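Acyltransferase (PDB 4Q38) transfers a long-chain acyl group, such as decanoyl, from acyl-CoA to the amino sugar of glycopeptide antibiotics of the teicoplanin type. Local coordinates at residues A[70-75]-A[164-169]. Residues are numbered along the deposited sequence; the frame is centred on the assembly and turned at random.
Sequences AEEIVA and IHRRKY
Two groups grip Glu72 OE1: the guanidinium of Arg166, whose NH2 donates to it at 2.9 Å in a salt bridge, and the hydroxyl of Tyr124. The arginine bond is bent, with an N-H...O angle of 140°. OE1 lies at the edge of the guanidinium, in its plane, but NH2 meets OE1 from above the carboxylate plane; the two planes are 61° apart. The pairing is single rather than two-pronged, as the twist would lead one to expect, and a water bridges the other two ends, accepting from Arg166 NH1 at 2.8 Å and donating to Glu72 OE2 at 2.5 Å. The bridge links helix 67-76 to the C-terminal end of helix 157-169, both within the helical N-acyltransferase N-terminal domain, at the surface, away from the acyl-CoA and sugar sites. Arginine suits the place by its length: CG lies anti to the backbone N (chi1 -178°), and the chain, extended to CD, bends at chi3 as it spans the gap. It also serves two acids, for Arg166 NE forms a second salt bridge with Asp69. Glutamate, extended beyond CG, carries its carboxylate out to meet the arginine, one oxygen for NH2 and the other for the water; the guanidinium would probably favour its ionised form.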
ATOM      1  N   ALA A  70      -6.339  13.315  10.919  1.00 28.98           N
ATOM      2  CA  ALA A  70      -6.950  14.236   9.956  1.00 31.43           C
ATOM      3  C   ALA A  70      -6.865  15.696  10.421  1.00 32.65           C
ATOM      4  O   ALA A  70      -6.509  16.587   9.634  1.00 31.59           O
ATOM      5  CB  ALA A  70      -8.391  13.838   9.672  1.00 31.78           C
ATOM      6  N   GLU A  71      -7.175  15.926  11.700  1.00 33.67           N
ATOM      7  CA  GLU A  71      -7.016  17.252  12.318  1.00 36.46           C
ATOM      8  C   GLU A  71      -5.605  17.754  12.114  1.00 32.89           C
ATOM      9  O   GLU A  71      -5.395  18.889  11.684  1.00 32.40           O
ATOM     10  CB  GLU A  71      -7.265  17.194  13.825  1.00 39.07           C
ATOM     11  CG  GLU A  71      -8.715  17.148  14.252  1.00 47.43           C
ATOM     12  CD  GLU A  71      -8.853  16.938  15.750  1.00 51.80           C
ATOM     13  OE1 GLU A  71      -8.469  17.852  16.513  1.00 57.88           O
ATOM     14  OE2 GLU A  71      -9.331  15.857  16.161  1.00 52.75           O
ATOM     15  N   GLU A  72      -4.638  16.901  12.443  1.00 33.03           N
ATOM     16  CA  GLU A  72      -3.226  17.253  12.348  1.00 30.74           C
ATOM     17  C   GLU A  72      -2.803  17.505  10.904  1.00 30.62           C
ATOM     18  O   GLU A  72      -2.021  18.426  10.620  1.00 29.46           O
ATOM     19  CB  GLU A  72      -2.356  16.165  12.987  1.00 32.17           C
ATOM     20  CG  GLU A  72      -2.548  16.038  14.497  1.00 33.48           C
ATOM     21  CD  GLU A  72      -1.714  14.932  15.126  1.00 34.05           C
ATOM     22  OE1 GLU A  72      -0.977  14.218  14.405  1.00 34.49           O
ATOM     23  OE2 GLU A  72      -1.791  14.782  16.362  1.00 33.73           O
ATOM     24  N   ILE A  73      -3.319  16.683   9.993  1.00 28.21           N
ATOM     25  CA  ILE A  73      -3.005  16.811   8.569  1.00 28.06           C
ATOM     26  C   ILE A  73      -3.470  18.175   8.044  1.00 27.80           C
ATOM     27  O   ILE A  73      -2.722  18.881   7.362  1.00 27.69           O
ATOM     28  CB  ILE A  73      -3.639  15.660   7.744  1.00 26.89           C
ATOM     29  CG1 ILE A  73      -2.892  14.342   8.001  1.00 26.75           C
ATOM     30  CG2 ILE A  73      -3.645  15.998   6.257  1.00 26.43           C
ATOM     31  CD1 ILE A  73      -3.725  13.086   7.796  1.00 27.45           C
ATOM     32  N   VAL A  74      -4.700  18.547   8.384  1.00 29.03           N
ATOM     33  CA  VAL A  74      -5.267  19.818   7.932  1.00 30.46           C
ATOM     34  C   VAL A  74      -4.478  20.986   8.532  1.00 31.22           C
ATOM     35  O   VAL A  74      -4.156  21.956   7.835  1.00 30.37           O
ATOM     36  CB  VAL A  74      -6.779  19.918   8.250  1.00 32.27           C
ATOM     37  CG1 VAL A  74      -7.322  21.312   7.952  1.00 31.60           C
ATOM     38  CG2 VAL A  74      -7.559  18.875   7.443  1.00 32.88           C
ATOM     39  N   ALA A  75      -4.128  20.857   9.809  1.00 30.80           N
ATOM     40  CA  ALA A  75      -3.421  21.914  10.531  1.00 30.84           C
ATOM     41  C   ALA A  75      -2.047  22.187   9.929  1.00 31.69           C
ATOM     42  O   ALA A  75      -1.628  23.338   9.817  1.00 32.77           O
ATOM     43  CB  ALA A  75      -3.298  21.558  12.007  1.00 30.21           C
ATOM     44  N   ILE A 164      -1.782   2.750  10.719  1.00 27.01           N
ATOM     45  CA  ILE A 164      -0.618   1.869  10.864  1.00 26.77           C
ATOM     46  C   ILE A 164       0.640   2.649  11.227  1.00 26.89           C
ATOM     47  O   ILE A 164       1.395   2.228  12.097  1.00 26.11           O
ATOM     48  CB  ILE A 164      -0.385   1.021   9.588  1.00 26.81           C
ATOM     49  CG1 ILE A 164      -1.400  -0.141   9.526  1.00 26.75           C
ATOM     50  CG2 ILE A 164       1.056   0.515   9.509  1.00 26.71           C
ATOM     51  CD1 ILE A 164      -1.569  -0.719   8.130  1.00 28.06           C
ATOM     52  N   HIS A 165       0.882   3.777  10.561  1.00 26.57           N
ATOM     53  CA  HIS A 165       2.063   4.574  10.902  1.00 26.92           C
ATOM     54  C   HIS A 165       2.094   4.906  12.369  1.00 26.98           C
ATOM     55  O   HIS A 165       3.124   4.724  13.036  1.00 28.87           O
ATOM     56  CB  HIS A 165       2.165   5.850  10.062  1.00 26.04           C
ATOM     57  CG  HIS A 165       3.421   6.646  10.335  1.00 25.82           C
ATOM     58  ND1 HIS A 165       3.576   7.386  11.447  1.00 24.99           N
ATOM     59  CD2 HIS A 165       4.600   6.774   9.610  1.00 24.78           C
ATOM     60  CE1 HIS A 165       4.788   7.963  11.437  1.00 25.35           C
ATOM     61  NE2 HIS A 165       5.413   7.596  10.311  1.00 25.87           N
ATOM     62  N   ARG A 166       0.960   5.363  12.893  1.00 27.90           N
ATOM     63  CA  ARG A 166       0.876   5.811  14.281  1.00 28.64           C
ATOM     64  C   ARG A 166       1.020   4.650  15.260  1.00 30.45           C
ATOM     65  O   ARG A 166       1.681   4.785  16.289  1.00 29.16           O
ATOM     66  CB  ARG A 166      -0.424   6.574  14.531  1.00 28.34           C
ATOM     67  CG  ARG A 166      -0.570   7.129  15.945  1.00 30.72           C
ATOM     68  CD  ARG A 166      -1.850   7.940  16.100  1.00 30.90           C
ATOM     69  NE  ARG A 166      -1.841   9.146  15.267  1.00 31.83           N
ATOM     70  CZ  ARG A 166      -1.377  10.335  15.653  1.00 32.94           C
ATOM     71  NH1 ARG A 166      -0.858  10.501  16.870  1.00 31.03           N
ATOM     72  NH2 ARG A 166      -1.429  11.363  14.811  1.00 31.76           N
ATOM     73  N   ARG A 167       0.412   3.511  14.941  1.00 30.67           N
ATOM     74  CA  ARG A 167       0.572   2.306  15.776  1.00 33.93           C
ATOM     75  C   ARG A 167       2.041   1.882  15.828  1.00 32.76           C
ATOM     76  O   ARG A 167       2.570   1.552  16.888  1.00 34.70           O
ATOM     77  CB  ARG A 167      -0.313   1.157  15.251  1.00 34.80           C
ATOM     78  CG  ARG A 167      -0.290  -0.121  16.090  1.00 40.83           C
ATOM     79  CD  ARG A 167      -0.827  -1.321  15.309  1.00 43.15           C
ATOM     80  NE  ARG A 167      -2.032  -0.980  14.546  1.00 46.85           N
ATOM     81  CZ  ARG A 167      -2.445  -1.599  13.437  1.00 49.38           C
ATOM     82  NH1 ARG A 167      -1.763  -2.614  12.918  1.00 50.50           N
ATOM     83  NH2 ARG A 167      -3.553  -1.188  12.833  1.00 50.34           N
ATOM     84  N   LYS A 168       2.696   1.906  14.674  1.00 32.97           N
ATOM     85  CA  LYS A 168       4.064   1.419  14.539  1.00 34.06           C
ATOM     86  C   LYS A 168       5.122   2.338  15.174  1.00 35.43           C
ATOM     87  O   LYS A 168       6.054   1.859  15.833  1.00 33.30           O
ATOM     88  CB  LYS A 168       4.374   1.191  13.056  1.00 34.48           C
ATOM     89  CG  LYS A 168       5.680   0.470  12.779  1.00 34.48           C
ATOM     90  CD  LYS A 168       5.812   0.144  11.301  1.00 34.38           C
ATOM     91  CE  LYS A 168       7.112  -0.596  11.033  1.00 34.30           C
ATOM     92  NZ  LYS A 168       7.352  -0.800   9.580  1.00 35.63           N
ATOM     93  N   TYR A 169       4.977   3.648  14.972  1.00 34.12           N
ATOM     94  CA  TYR A 169       6.032   4.600  15.330  1.00 33.57           C
ATOM     95  C   TYR A 169       5.691   5.547  16.475  1.00 34.47           C
ATOM     96  O   TYR A 169       6.592   6.113  17.100  1.00 36.80           O
ATOM     97  CB  TYR A 169       6.450   5.418  14.104  1.00 32.32           C
ATOM     98  CG  TYR A 169       6.946   4.589  12.939  1.00 32.19           C
ATOM     99  CD1 TYR A 169       8.188   3.955  12.981  1.00 31.57           C
ATOM    100  CD2 TYR A 169       6.179   4.460  11.788  1.00 32.32           C
ATOM    101  CE1 TYR A 169       8.645   3.202  11.914  1.00 33.49           C
ATOM    102  CE2 TYR A 169       6.622   3.713  10.714  1.00 33.46           C
ATOM    103  CZ  TYR A 169       7.854   3.084  10.781  1.00 33.57           C
ATOM    104  OH  TYR A 169       8.287   2.352   9.702  1.00 34.80           O
TER
HETATM  105  O   HOH W   1      -0.604  13.122  17.794  1.00 33.50           O